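Local coordinates for protein endonuclease II (Enterobacteria phage t4, PDB 2WSH) that nicks and cleaves cytosine-containing host DNA in a sequence-specific, magnesium-dependent way, so that the phage can reuse host nucleotides for its own DNA, at residues Thr21-Glu24 with Ser30-Gln33; Tyr44-Asn49 with Asn66-Ala71; Ser81-Leu86 with Pro134-Gln139; His88-Leu91 with Lys96-Phe99; Arg102-Leu107 with Asp122-Leu127. The protein carries 1 engineered substitution. All coordinates share one frame; numbering follows the deposited sequence. Where two conformers were deposited one is given.

How the contacts relate
Contacts 1, 2 and 4 cluster round one end of the central antiparallel sheet, their centres 7 to 9 Å apart. Contact 1 borders contact 4 because strands 18-23 and 97-111 are neighbours, and contact 2 touches contact 1 through Arg-69, which bonds to Ile-31 O. The phosphate site joins contacts 2 and 3: Tyr-44 and Lys-83 both bind the ion, and Tyr-68 OH lies 3.0 Å from Lys-83 NZ. Helix 82-92 serves contacts 3 and 4, whose centres are 12 Å apart. Contact 5 sits about 25 Å from contact 4, centre to centre, further along the same strand, where other subunits of the tetramer meet the chain.

Contact 1 of 5, residues Thr21-Glu24 with Ser30-Gln33; sequences TELE and SIKQ
The flat groups that meet between Glu-24 and Lys-32 are peptide groups: the carbonyl of Glu-24 is aimed almost head-on at the N-H of Lys-32, with a C=O...N angle of 173°. The bond from Lys-32 N to Glu-24 O is 3.1 Å long and fairly straight, 161° at the hydrogen. The same oxygen is also approached by the CA-H of Ile-31, with CA 3.5 Å from Glu-24 O. On the return path a water takes the place of a direct bond, accepting from Glu-24 N at 3.1 Å and donating to Lys-32 O at 3.0 Å. The two segments run in opposite directions, so the pair resembles antiparallel strands opened on one side by a single water, close to the loop that follows strand 18-23. Lys-32 CG stands beside its own backbone N (chi1 -55°), which puts it 3.7 Å from Glu-24 O; beyond CG the extended chain runs alongside the Glu-24 side chain, Glu-24 CG lying 4.2 Å from Lys-32 CD. On the buried side the Leu-23 CD2 branch meets Ile-31 CG2 at 4.2 Å, next to Ile-87 and Leu-91 of helix 82-92. The loop is also tied to helix 61-73, since the backbone of Ile-31 bonds to Asn-73 and Arg-69. The ammonium of Lys-32 and the carboxylate of Glu-24 do not touch, so their attraction is probably modest, and backbone and water bonds define the pairing.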
# COMPACT_ATOMS: atom_id res chain seq x y z
N THR A 21 0.01 15.41 -26.06
CA THR A 21 -0.25 15.89 -27.41
C THR A 21 -0.80 17.31 -27.43
O THR A 21 -1.11 17.89 -26.39
CB THR A 21 -1.21 14.97 -28.19
OG1 THR A 21 -1.22 15.33 -29.57
CG2 THR A 21 -2.63 15.07 -27.63
N GLU A 22 -0.90 17.86 -28.64
CA GLU A 22 -1.44 19.19 -28.84
C GLU A 22 -2.54 19.08 -29.89
O GLU A 22 -2.46 18.25 -30.79
CB GLU A 22 -0.33 20.13 -29.32
CG GLU A 22 -0.78 21.52 -29.71
CD GLU A 22 0.39 22.47 -29.90
OE1 GLU A 22 1.48 22.18 -29.37
OE2 GLU A 22 0.22 23.51 -30.57
N LEU A 23 -3.58 19.90 -29.76
CA LEU A 23 -4.64 19.93 -30.76
C LEU A 23 -4.45 21.12 -31.69
O LEU A 23 -4.03 22.19 -31.26
CB LEU A 23 -6.02 19.99 -30.10
CG LEU A 23 -6.41 18.80 -29.22
CD1 LEU A 23 -7.85 18.95 -28.76
CD2 LEU A 23 -6.23 17.50 -29.98
N GLU A 24 -4.75 20.93 -32.97
CA GLU A 24 -4.56 21.99 -33.95
C GLU A 24 -5.55 21.90 -35.11
O GLU A 24 -5.82 20.82 -35.64
CB GLU A 24 -3.12 21.99 -34.47
CG GLU A 24 -2.56 20.61 -34.74
CD GLU A 24 -1.04 20.58 -34.67
OE1 GLU A 24 -0.45 21.58 -34.20
OE2 GLU A 24 -0.44 19.57 -35.09
N SER A 30 -10.56 21.83 -39.35
CA SER A 30 -10.75 20.51 -38.77
C SER A 30 -9.58 20.14 -37.87
O SER A 30 -8.42 20.34 -38.24
CB SER A 30 -10.93 19.46 -39.86
OG SER A 30 -11.05 18.16 -39.30
N ILE A 31 -9.87 19.60 -36.69
CA ILE A 31 -8.83 19.10 -35.80
C ILE A 31 -8.09 17.94 -36.45
O ILE A 31 -8.65 16.85 -36.61
CB ILE A 31 -9.40 18.65 -34.44
CG1 ILE A 31 -9.98 19.84 -33.68
CG2 ILE A 31 -8.33 17.97 -33.61
CD1 ILE A 31 -10.71 19.46 -32.40
N LYS A 32 -6.84 18.17 -36.82
CA LYS A 32 -6.04 17.15 -37.49
C LYS A 32 -6.00 15.86 -36.67
O LYS A 32 -6.21 15.89 -35.45
CB LYS A 32 -4.61 17.64 -37.73
CG LYS A 32 -4.52 18.95 -38.50
CD LYS A 32 -3.07 19.33 -38.76
CE LYS A 32 -2.93 20.78 -39.19
NZ LYS A 32 -1.50 21.20 -39.26
N GLN A 33 -5.75 14.74 -37.34
CA GLN A 33 -5.66 13.45 -36.66
C GLN A 33 -4.47 13.41 -35.71
O GLN A 33 -3.53 14.20 -35.82
CB GLN A 33 -5.56 12.31 -37.67
CG GLN A 33 -6.86 11.99 -38.38
CD GLN A 33 -6.67 11.05 -39.55
OE1 GLN A 33 -6.28 9.90 -39.38
NE2 GLN A 33 -6.96 11.54 -40.75
O HOH W 1 -4.85 17.88 -33.68

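Contact 2 of 5, residues Tyr44-Asn49 with Asn66-Ala71; sequences YAIAIN and NYYRTA. With PO4 (phosphate ion), chain E.
In the GIY-YIG domain Tyr-44 and Tyr-68 meet beside a bound phosphate, one reaching out from strand 42-48 and the other from helix 61-73. Tyr-44 probably corresponds to the tyrosine of the GIY element, and Tyr-54 to Gly-56 on the adjoining strand form the YIG element. The rings come from opposite directions and join through their hydroxyls: Tyr-68 OH donates to Tyr-44 OH at 2.7 Å, each oxygen lying at the edge of the other ring and in its plane. Tyr-44 OH in turn donates to O4 of the phosphate; the modelled separation from Tyr-44 OH to O4 is 2.5 Å, very short, and its exact value is doubtful. With CG placed between the backbone N and the carbonyl carbon (chi1 72°), the Tyr-44 ring is sent out from the strand toward the helix. Behind the polar chain, Ile-46 CD1 rests 4.4 Å from Tyr-68 CZ, while Tyr-44 CE1 and Tyr-68 CE2 are 4.2 Å apart. Tyr-68 OH is also bonded to Lys-83, and the ion to Tyr-54, Arg-64 and Lys-83; it probably came from the crystallisation liquor, but its position is consistent with a site for a DNA phosphate. Strand 42-48 lies in the sheet between strands 51-58 and 97-111, and Tyr-68 leans on Ser-84 and Ile-87 of helix 82-92, the next helix in the chain.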
# COMPACT_ATOMS: atom_id res chain seq x y z
N TYR A 44 -4.93 13.40 -16.42
CA TYR A 44 -4.56 14.25 -17.54
C TYR A 44 -4.89 15.71 -17.26
O TYR A 44 -5.75 16.02 -16.45
CB TYR A 44 -5.16 13.76 -18.86
CG TYR A 44 -6.65 13.94 -19.04
CD1 TYR A 44 -7.16 15.06 -19.68
CD2 TYR A 44 -7.55 12.96 -18.62
CE1 TYR A 44 -8.52 15.23 -19.87
CE2 TYR A 44 -8.91 13.12 -18.81
CZ TYR A 44 -9.39 14.25 -19.44
OH TYR A 44 -10.73 14.42 -19.64
N ALA A 45 -4.15 16.59 -17.91
CA ALA A 45 -4.33 18.01 -17.71
C ALA A 45 -4.53 18.68 -19.06
O ALA A 45 -3.82 18.39 -20.02
CB ALA A 45 -3.11 18.60 -17.00
N ILE A 46 -5.53 19.55 -19.14
CA ILE A 46 -5.73 20.34 -20.33
C ILE A 46 -5.17 21.73 -20.06
O ILE A 46 -5.47 22.33 -19.03
CB ILE A 46 -7.21 20.45 -20.70
CG1 ILE A 46 -7.81 19.05 -20.85
CG2 ILE A 46 -7.39 21.25 -21.99
CD1 ILE A 46 -9.24 19.05 -21.36
N ALA A 47 -4.34 22.21 -20.99
CA ALA A 47 -3.73 23.53 -20.86
C ALA A 47 -4.04 24.39 -22.06
O ALA A 47 -3.95 23.94 -23.20
CB ALA A 47 -2.21 23.40 -20.69
N ILE A 48 -4.43 25.63 -21.80
CA ILE A 48 -4.75 26.60 -22.84
C ILE A 48 -3.80 27.78 -22.69
O ILE A 48 -3.79 28.45 -21.65
CB ILE A 48 -6.21 27.10 -22.72
CG1 ILE A 48 -7.19 25.92 -22.67
CG2 ILE A 48 -6.55 28.01 -23.89
CD1 ILE A 48 -7.27 25.12 -23.96
N ASN A 49 -2.99 28.02 -23.71
CA ASN A 49 -1.95 29.03 -23.63
C ASN A 49 -1.07 28.80 -22.40
O ASN A 49 -0.73 29.74 -21.68
CB ASN A 49 -2.57 30.43 -23.63
CG ASN A 49 -3.40 30.69 -24.88
OD1 ASN A 49 -3.07 30.20 -25.96
ND2 ASN A 49 -4.48 31.45 -24.73
N ASN A 66 -9.39 11.50 -28.41
CA ASN A 66 -10.09 11.30 -29.67
C ASN A 66 -11.60 11.54 -29.55
O ASN A 66 -12.24 11.97 -30.51
CB ASN A 66 -9.78 9.92 -30.26
CG ASN A 66 -8.51 9.91 -31.08
OD1 ASN A 66 -7.71 8.99 -31.00
ND2 ASN A 66 -8.32 10.96 -31.88
N TYR A 67 -12.15 11.24 -28.38
CA TYR A 67 -13.53 11.56 -28.06
C TYR A 67 -13.74 13.07 -28.21
O TYR A 67 -14.69 13.50 -28.86
CB TYR A 67 -13.86 11.09 -26.64
CG TYR A 67 -15.15 11.62 -26.05
CD1 TYR A 67 -16.28 10.81 -25.97
CD2 TYR A 67 -15.23 12.91 -25.54
CE1 TYR A 67 -17.47 11.29 -25.42
CE2 TYR A 67 -16.41 13.40 -24.99
CZ TYR A 67 -17.52 12.58 -24.93
OH TYR A 67 -18.69 13.06 -24.38
N TYR A 68 -12.85 13.85 -27.61
CA TYR A 68 -12.90 15.31 -27.74
C TYR A 68 -12.82 15.72 -29.20
O TYR A 68 -13.65 16.48 -29.68
CB TYR A 68 -11.75 15.98 -26.97
CG TYR A 68 -11.88 15.96 -25.47
CD1 TYR A 68 -13.00 16.49 -24.84
CD2 TYR A 68 -10.88 15.43 -24.67
CE1 TYR A 68 -13.12 16.48 -23.46
CE2 TYR A 68 -10.99 15.42 -23.29
CZ TYR A 68 -12.11 15.95 -22.69
OH TYR A 68 -12.22 15.93 -21.32
N ARG A 69 -11.80 15.22 -29.90
CA ARG A 69 -11.60 15.55 -31.30
C ARG A 69 -12.84 15.26 -32.15
O ARG A 69 -13.28 16.10 -32.94
CB ARG A 69 -10.40 14.79 -31.87
CG ARG A 69 -10.33 14.83 -33.38
CD ARG A 69 -9.03 14.23 -33.91
NE ARG A 69 -8.88 14.49 -35.34
CZ ARG A 69 -9.38 13.71 -36.30
NH1 ARG A 69 -10.07 12.62 -35.98
NH2 ARG A 69 -9.21 14.03 -37.58
N THR A 70 -13.39 14.06 -31.98
CA THR A 70 -14.55 13.63 -32.75
C THR A 70 -15.77 14.51 -32.48
O THR A 70 -16.40 15.01 -33.41
CB THR A 70 -14.91 12.17 -32.46
OG1 THR A 70 -13.81 11.34 -32.82
CG2 THR A 70 -16.14 11.76 -33.25
N ALA A 71 -16.09 14.70 -31.20
CA ALA A 71 -17.23 15.53 -30.82
C ALA A 71 -17.14 16.90 -31.48
O ALA A 71 -18.14 17.42 -31.98
CB ALA A 71 -17.30 15.68 -29.30
P PO4 E . -13.66 13.01 -18.33
O1 PO4 E . -13.04 13.90 -17.28
O2 PO4 E . -13.99 11.66 -17.73
O3 PO4 E . -14.91 13.63 -18.90
O4 PO4 E . -12.63 12.85 -19.43

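Contact 3 of 5, residues Ser81-Leu86 with Pro134-Gln139; sequences STKSAL and PPWNIQ. With PO4 (phosphate ion), chain E.
Lys-83, whose aliphatic chain borders the indole of Trp-136, sends its ammonium to the bound phosphate, with NZ donating to O3 of the ion at 2.7 Å. The same nitrogen is bonded to Tyr-68 and weakly to Tyr-54, so several oxygens fix its place beside the bound phosphate. Lys-83 CG lies 4.3 Å from Trp-136 CE3; beyond it a bend at chi3 (-60°) turns the end of the chain away from the indole and toward the ion. About one turn further along helix 82-92, Leu-86 lies over one face of Trp-136. Its CB stands above the six-membered ring as a CH-pi contact, 3.7 Å from the centroid and 22° off the normal, and closest to CZ2, with Leu-86 CB and Trp-136 CZ2 3.4 Å apart. The CD1 branch covers the five-membered ring almost evenly; for instance, Leu-86 CD1 is 3.9 Å from Trp-136 CD2. The leucine thus spans both rings of the indole. Trp-136 is presented by a type I turn from Pro-134 to Asn-137, closed by a bond of 3.2 Å from Asn-137 N to Pro-134 O. The turn follows helix 121-132 and is tied by its backbone to Val-53, while the indole also touches Ile-46 and Ile-48, so the indole lies between the sheet and helix 82-92. The meeting of the two segments is therefore apolar, a leucine on an aromatic face, whereas the amino group of Lys-83 is turned to the tyrosine hydroxyls and the ion, probably from the crystallisation liquor, in a position consistent with holding a DNA phosphate.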
# COMPACT_ATOMS: atom_id res chain seq x y z
N SER A 81 -21.23 18.38 -23.48
CA SER A 81 -20.25 18.89 -24.42
C SER A 81 -19.68 20.23 -24.03
O SER A 81 -19.10 20.93 -24.87
CB SER A 81 -20.91 19.01 -25.79
OG SER A 81 -22.18 19.63 -25.67
N THR A 82 -19.85 20.61 -22.77
CA THR A 82 -19.33 21.89 -22.31
C THR A 82 -17.82 21.96 -22.54
O THR A 82 -17.31 22.93 -23.11
CB THR A 82 -19.66 22.14 -20.83
OG1 THR A 82 -21.04 22.49 -20.71
CG2 THR A 82 -18.82 23.26 -20.28
N LYS A 83 -17.10 20.93 -22.11
CA LYS A 83 -15.65 20.90 -22.29
C LYS A 83 -15.26 20.91 -23.77
O LYS A 83 -14.38 21.65 -24.18
CB LYS A 83 -15.04 19.69 -21.58
CG LYS A 83 -14.76 19.91 -20.11
CD LYS A 83 -14.12 18.68 -19.49
CE LYS A 83 -15.03 17.47 -19.61
NZ LYS A 83 -14.32 16.22 -19.23
N SER A 84 -15.93 20.07 -24.57
CA SER A 84 -15.65 20.04 -26.00
C SER A 84 -15.91 21.42 -26.62
O SER A 84 -15.18 21.86 -27.50
CB SER A 84 -16.50 18.98 -26.70
OG SER A 84 -16.08 17.67 -26.33
N ALA A 85 -16.95 22.09 -26.13
CA ALA A 85 -17.30 23.42 -26.62
C ALA A 85 -16.27 24.46 -26.19
O ALA A 85 -15.97 25.40 -26.93
CB ALA A 85 -18.69 23.82 -26.13
N LEU A 86 -15.73 24.30 -24.99
CA LEU A 86 -14.70 25.21 -24.49
C LEU A 86 -13.40 25.03 -25.27
O LEU A 86 -12.73 26.01 -25.62
CB LEU A 86 -14.45 24.97 -22.99
CG LEU A 86 -15.60 25.37 -22.06
CD1 LEU A 86 -15.60 24.53 -20.80
CD2 LEU A 86 -15.53 26.85 -21.73
N PRO A 134 -9.11 24.06 -11.06
CA PRO A 134 -9.12 24.38 -12.49
C PRO A 134 -10.51 24.86 -12.90
O PRO A 134 -11.50 24.34 -12.39
CB PRO A 134 -8.79 23.04 -13.16
CG PRO A 134 -8.20 22.19 -12.07
CD PRO A 134 -8.86 22.63 -10.81
N PRO A 135 -10.59 25.84 -13.81
CA PRO A 135 -11.84 26.51 -14.19
C PRO A 135 -12.89 25.55 -14.74
O PRO A 135 -14.08 25.72 -14.46
CB PRO A 135 -11.39 27.47 -15.30
CG PRO A 135 -9.93 27.65 -15.08
CD PRO A 135 -9.44 26.34 -14.58
N TRP A 136 -12.46 24.56 -15.50
CA TRP A 136 -13.39 23.67 -16.19
C TRP A 136 -13.88 22.52 -15.32
O TRP A 136 -14.73 21.75 -15.74
CB TRP A 136 -12.73 23.10 -17.44
CG TRP A 136 -12.43 24.13 -18.47
CD1 TRP A 136 -12.56 25.48 -18.33
CD2 TRP A 136 -11.92 23.89 -19.78
NE1 TRP A 136 -12.17 26.11 -19.49
CE2 TRP A 136 -11.77 25.15 -20.40
CE3 TRP A 136 -11.58 22.74 -20.50
CZ2 TRP A 136 -11.30 25.29 -21.70
CZ3 TRP A 136 -11.11 22.88 -21.79
CH2 TRP A 136 -10.98 24.15 -22.38
N ASN A 137 -13.34 22.41 -14.11
CA ASN A 137 -13.78 21.38 -13.18
C ASN A 137 -14.96 21.86 -12.34
O ASN A 137 -14.80 22.70 -11.46
CB ASN A 137 -12.63 20.97 -12.26
CG ASN A 137 -11.62 20.08 -12.95
OD1 ASN A 137 -10.58 20.54 -13.42
ND2 ASN A 137 -11.93 18.79 -13.04
N ILE A 138 -16.14 21.34 -12.64
CA ILE A 138 -17.35 21.72 -11.92
C ILE A 138 -17.35 21.05 -10.55
O ILE A 138 -17.44 19.83 -10.45
CB ILE A 138 -18.62 21.30 -12.68
CG1 ILE A 138 -18.54 21.72 -14.14
CG2 ILE A 138 -19.86 21.89 -12.02
CD1 ILE A 138 -18.38 23.21 -14.34
N GLN A 139 -17.25 21.86 -9.50
CA GLN A 139 -17.19 21.34 -8.14
C GLN A 139 -18.56 21.30 -7.48
O GLN A 139 -19.30 22.29 -7.50
CB GLN A 139 -16.22 22.18 -7.30
CG GLN A 139 -14.84 22.30 -7.91
CD GLN A 139 -13.88 23.07 -7.03
OE1 GLN A 139 -14.06 23.14 -5.81
NE2 GLN A 139 -12.85 23.65 -7.63
P PO4 E . -13.66 13.01 -18.33
O1 PO4 E . -13.04 13.90 -17.28
O2 PO4 E . -13.99 11.66 -17.73
O3 PO4 E . -14.91 13.63 -18.90
O4 PO4 E . -12.63 12.85 -19.43

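Contact 4 of 5, residues His88-Leu91 with Lys96-Phe99; sequences HSAL and KVEF
Helix 82-92 and the start of strand 97-111 come closest between Leu-91 and Lys-96, whose CA atoms are 6.8 Å apart across the short connection from helix to strand. Ala-90 and Leu-91 meet a single branch of Val-97 here. Val-97 CG2 lies 4.0 Å from Ala-90 CB and 3.8 Å from Leu-91 CD2, so that this one methyl is wedged against two consecutive residues of the helix. Val-97 has CG1 opposite its backbone N (chi1 178°), the rotation that leaves CG2 beside that nitrogen and within touch of both neighbours. The Leu-91 side chain crosses that of Val-97 at about a right angle, and its CG also takes part, 4.0 Å from Val-97 CG2. In the GIY-YIG fold, helices such as this one cover the antiparallel sheet, and strand 97-111 runs between strands 18-23 and 42-48. Ile-48 of the latter packs on both Ala-90 and Val-97, while Leu-91 also packs on Leu-25 and Ile-31. Lys-96 and Glu-98, flanking the valine, belong to a charged group instead: their own salt bridge is long, 4.0 Å from Lys-96 NZ to Glu-98 OE1, with Asp-50 a second partner of the lysine and Lys-19 of the glutamate.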
# COMPACT_ATOMS: atom_id res chain seq x y z
N HIS A 88 -13.15 23.96 -28.34
CA HIS A 88 -13.35 24.45 -29.70
C HIS A 88 -13.24 25.97 -29.80
O HIS A 88 -12.68 26.49 -30.76
CB HIS A 88 -14.69 23.97 -30.27
CG HIS A 88 -14.84 24.24 -31.73
ND1 HIS A 88 -16.05 24.60 -32.30
CD2 HIS A 88 -13.94 24.23 -32.74
CE1 HIS A 88 -15.88 24.78 -33.60
NE2 HIS A 88 -14.61 24.56 -33.89
N SER A 89 -13.78 26.68 -28.81
CA SER A 89 -13.69 28.14 -28.80
C SER A 89 -12.26 28.60 -28.51
O SER A 89 -11.83 29.65 -28.99
CB SER A 89 -14.68 28.75 -27.82
OG SER A 89 -14.45 28.31 -26.49
N ALA A 90 -11.52 27.81 -27.73
CA ALA A 90 -10.11 28.09 -27.51
C ALA A 90 -9.37 27.97 -28.84
O ALA A 90 -8.61 28.87 -29.22
CB ALA A 90 -9.52 27.15 -26.48
N LEU A 91 -9.61 26.87 -29.54
CA LEU A 91 -9.02 26.65 -30.85
C LEU A 91 -9.38 27.77 -31.81
O LEU A 91 -8.52 28.32 -32.50
CB LEU A 91 -9.48 25.31 -31.42
CG LEU A 91 -8.88 24.06 -30.77
CD1 LEU A 91 -9.62 22.81 -31.23
CD2 LEU A 91 -7.40 23.95 -31.07
N LYS A 96 -3.50 27.97 -28.00
CA LYS A 96 -2.80 26.69 -28.00
C LYS A 96 -3.45 25.75 -27.00
O LYS A 96 -3.64 26.11 -25.84
CB LYS A 96 -1.33 26.89 -27.64
CG LYS A 96 -0.47 25.66 -27.87
CD LYS A 96 0.70 25.61 -26.90
CE LYS A 96 1.35 26.97 -26.74
NZ LYS A 96 2.30 27.00 -25.60
N VAL A 97 -3.77 24.53 -27.44
CA VAL A 97 -4.46 23.57 -26.59
C VAL A 97 -3.63 22.30 -26.40
O VAL A 97 -3.41 21.55 -27.35
CB VAL A 97 -5.83 23.16 -27.19
CG1 VAL A 97 -6.51 22.11 -26.31
CG2 VAL A 97 -6.72 24.38 -27.37
N GLU A 98 -3.19 22.07 -25.17
CA GLU A 98 -2.30 20.96 -24.88
C GLU A 98 -2.86 20.00 -23.84
O GLU A 98 -3.57 20.40 -22.92
CB GLU A 98 -0.94 21.48 -24.40
CG GLU A 98 -0.21 22.33 -25.42
CD GLU A 98 1.05 22.96 -24.84
OE1 GLU A 98 0.94 23.71 -23.85
OE2 GLU A 98 2.14 22.70 -25.39
N PHE A 99 -2.54 18.72 -24.01
CA PHE A 99 -2.86 17.71 -23.02
C PHE A 99 -1.58 17.17 -22.40
O PHE A 99 -0.64 16.81 -23.12
CB PHE A 99 -3.63 16.56 -23.67
CG PHE A 99 -5.04 16.90 -24.02
CD1 PHE A 99 -6.08 16.56 -23.17
CD2 PHE A 99 -5.34 17.57 -25.19
CE1 PHE A 99 -7.39 16.87 -23.49
CE2 PHE A 99 -6.64 17.89 -25.52
CZ PHE A 99 -7.67 17.54 -24.66

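Contact 5 of 5, residues Arg102-Leu107 with Asp122-Leu127; sequences RQCFNL and DLEAPL. Engineered in segment 122-127: Ala-125 (natural residue Glu).
Arg-102 grips the carboxylate of Glu-124 side-on in a two-pronged salt bridge: Arg-102 NE donates to Glu-124 OE1 at 2.7 Å and Arg-102 NH2 to Glu-124 OE2 at 2.8 Å. Both bonds are nearly straight, 166° and 178° at the hydrogen, and each oxygen is met on its syn side. The carboxylate carbon lies in the guanidinium plane, yet the two flat groups are turned 31° from each other. An arginine chain extended from CG to NE spans the gap, starting with CG opposite the backbone N. Arg-102 NH1 is engaged by Tyr-15 O and by Glu-112 of the third subunit, so this buried pair belongs to the tetramer interface. Here the long strand 97-111 of the GIY-YIG domain leaves the helix-covered core, and from Asn-106 on it pairs antiparallel with a strand of the second subunit. Cys-104 SG sits beside the bridge, 3.4 Å from Glu-124 OE1. On helix 121-132 the neighbouring Ala-125 is engineered in place of a natural glutamate, which, as in related enzymes, probably bound the magnesium; the helix is kinked at Pro-126. Further out, the ring of Phe-105 meets Phe-105 of the fourth subunit.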
# COMPACT_ATOMS: atom_id res chain seq x y z
N ARG A 102 -0.10 12.46 -16.34
CA ARG A 102 0.67 12.03 -15.18
C ARG A 102 0.36 10.57 -14.89
O ARG A 102 -0.76 10.22 -14.52
CB ARG A 102 0.35 12.89 -13.96
CG ARG A 102 0.83 12.31 -12.64
CD ARG A 102 0.52 13.25 -11.47
NE ARG A 102 0.62 12.57 -10.18
CZ ARG A 102 1.70 12.57 -9.41
NH1 ARG A 102 2.79 13.23 -9.78
NH2 ARG A 102 1.69 11.92 -8.25
N GLN A 103 1.36 9.70 -15.07
CA GLN A 103 1.13 8.26 -14.94
C GLN A 103 0.80 7.86 -13.51
O GLN A 103 1.54 8.16 -12.58
CB GLN A 103 2.34 7.47 -15.44
CG GLN A 103 2.12 5.96 -15.48
CD GLN A 103 1.04 5.55 -16.46
OE1 GLN A 103 1.16 5.75 -17.67
NE2 GLN A 103 -0.03 4.95 -15.94
N CYS A 104 -0.33 7.18 -13.35
CA CYS A 104 -0.70 6.64 -12.05
C CYS A 104 -0.64 5.11 -12.09
O CYS A 104 -0.34 4.53 -13.12
CB CYS A 104 -2.10 7.11 -11.64
SG CYS A 104 -2.21 8.87 -11.19
N PHE A 105 -0.91 4.47 -10.95
CA PHE A 105 -0.75 3.03 -10.85
C PHE A 105 -1.87 2.41 -10.03
O PHE A 105 -2.85 3.07 -9.69
CB PHE A 105 0.60 2.70 -10.22
CG PHE A 105 0.78 3.31 -8.86
CD1 PHE A 105 0.59 2.55 -7.72
CD2 PHE A 105 1.13 4.64 -8.73
CE1 PHE A 105 0.75 3.12 -6.47
CE2 PHE A 105 1.29 5.21 -7.49
CZ PHE A 105 1.10 4.44 -6.36
N ASN A 106 -1.72 1.13 -9.72
CA ASN A 106 -2.71 0.42 -8.93
C ASN A 106 -2.15 -0.19 -7.65
O ASN A 106 -1.00 -0.62 -7.60
CB ASN A 106 -3.39 -0.66 -9.78
CG ASN A 106 -4.28 -0.07 -10.85
OD1 ASN A 106 -5.42 0.31 -10.58
ND2 ASN A 106 -3.77 0.02 -12.07
N LEU A 107 -2.96 -0.20 -6.60
CA LEU A 107 -2.59 -0.81 -5.34
C LEU A 107 -3.60 -1.88 -4.97
O LEU A 107 -4.81 -1.67 -5.09
CB LEU A 107 -2.50 0.25 -4.24
CG LEU A 107 -1.37 1.26 -4.39
CD1 LEU A 107 -1.60 2.47 -3.49
CD2 LEU A 107 -0.04 0.60 -4.08
N ASP A 122 -8.03 7.65 -8.84
CA ASP A 122 -9.23 7.90 -8.04
C ASP A 122 -8.90 8.69 -6.78
O ASP A 122 -9.74 9.40 -6.25
CB ASP A 122 -9.92 6.59 -7.68
CG ASP A 122 -10.69 6.00 -8.83
OD1 ASP A 122 -10.94 6.73 -9.81
OD2 ASP A 122 -11.06 4.81 -8.76
N LEU A 123 -7.66 8.55 -6.31
CA LEU A 123 -7.20 9.25 -5.12
C LEU A 123 -6.63 10.63 -5.45
O LEU A 123 -6.75 11.56 -4.66
CB LEU A 123 -6.10 8.45 -4.42
CG LEU A 123 -6.46 7.12 -3.77
CD1 LEU A 123 -5.21 6.48 -3.18
CD2 LEU A 123 -7.52 7.32 -2.70
N GLU A 124 -6.01 10.75 -6.62
CA GLU A 124 -5.27 11.96 -6.97
C GLU A 124 -6.13 13.06 -7.57
O GLU A 124 -5.93 14.24 -7.27
CB GLU A 124 -4.10 11.62 -7.90
CG GLU A 124 -2.97 10.86 -7.23
CD GLU A 124 -1.67 10.97 -7.99
OE1 GLU A 124 -1.66 11.55 -9.09
OE2 GLU A 124 -0.64 10.48 -7.48
N ALA A 125 -7.07 12.69 -8.43
CA ALA A 125 -7.91 13.67 -9.11
C ALA A 125 -8.57 14.65 -8.14
O ALA A 125 -8.48 15.86 -8.34
CB ALA A 125 -8.95 12.98 -9.99
N PRO A 126 -9.23 14.13 -7.08
CA PRO A 126 -9.85 15.02 -6.09
C PRO A 126 -8.86 15.99 -5.48
O PRO A 126 -9.21 17.14 -5.20
CB PRO A 126 -10.35 14.05 -5.02
CG PRO A 126 -10.55 12.77 -5.73
CD PRO A 126 -9.50 12.72 -6.80
N LEU A 127 -7.63 15.54 -5.26
CA LEU A 127 -6.61 16.37 -4.61
C LEU A 127 -6.03 17.43 -5.55
O LEU A 127 -5.70 18.53 -5.11
CB LEU A 127 -5.48 15.49 -4.04
CG LEU A 127 -5.87 14.59 -2.87
CD1 LEU A 127 -4.70 13.70 -2.49
CD2 LEU A 127 -6.32 15.42 -1.67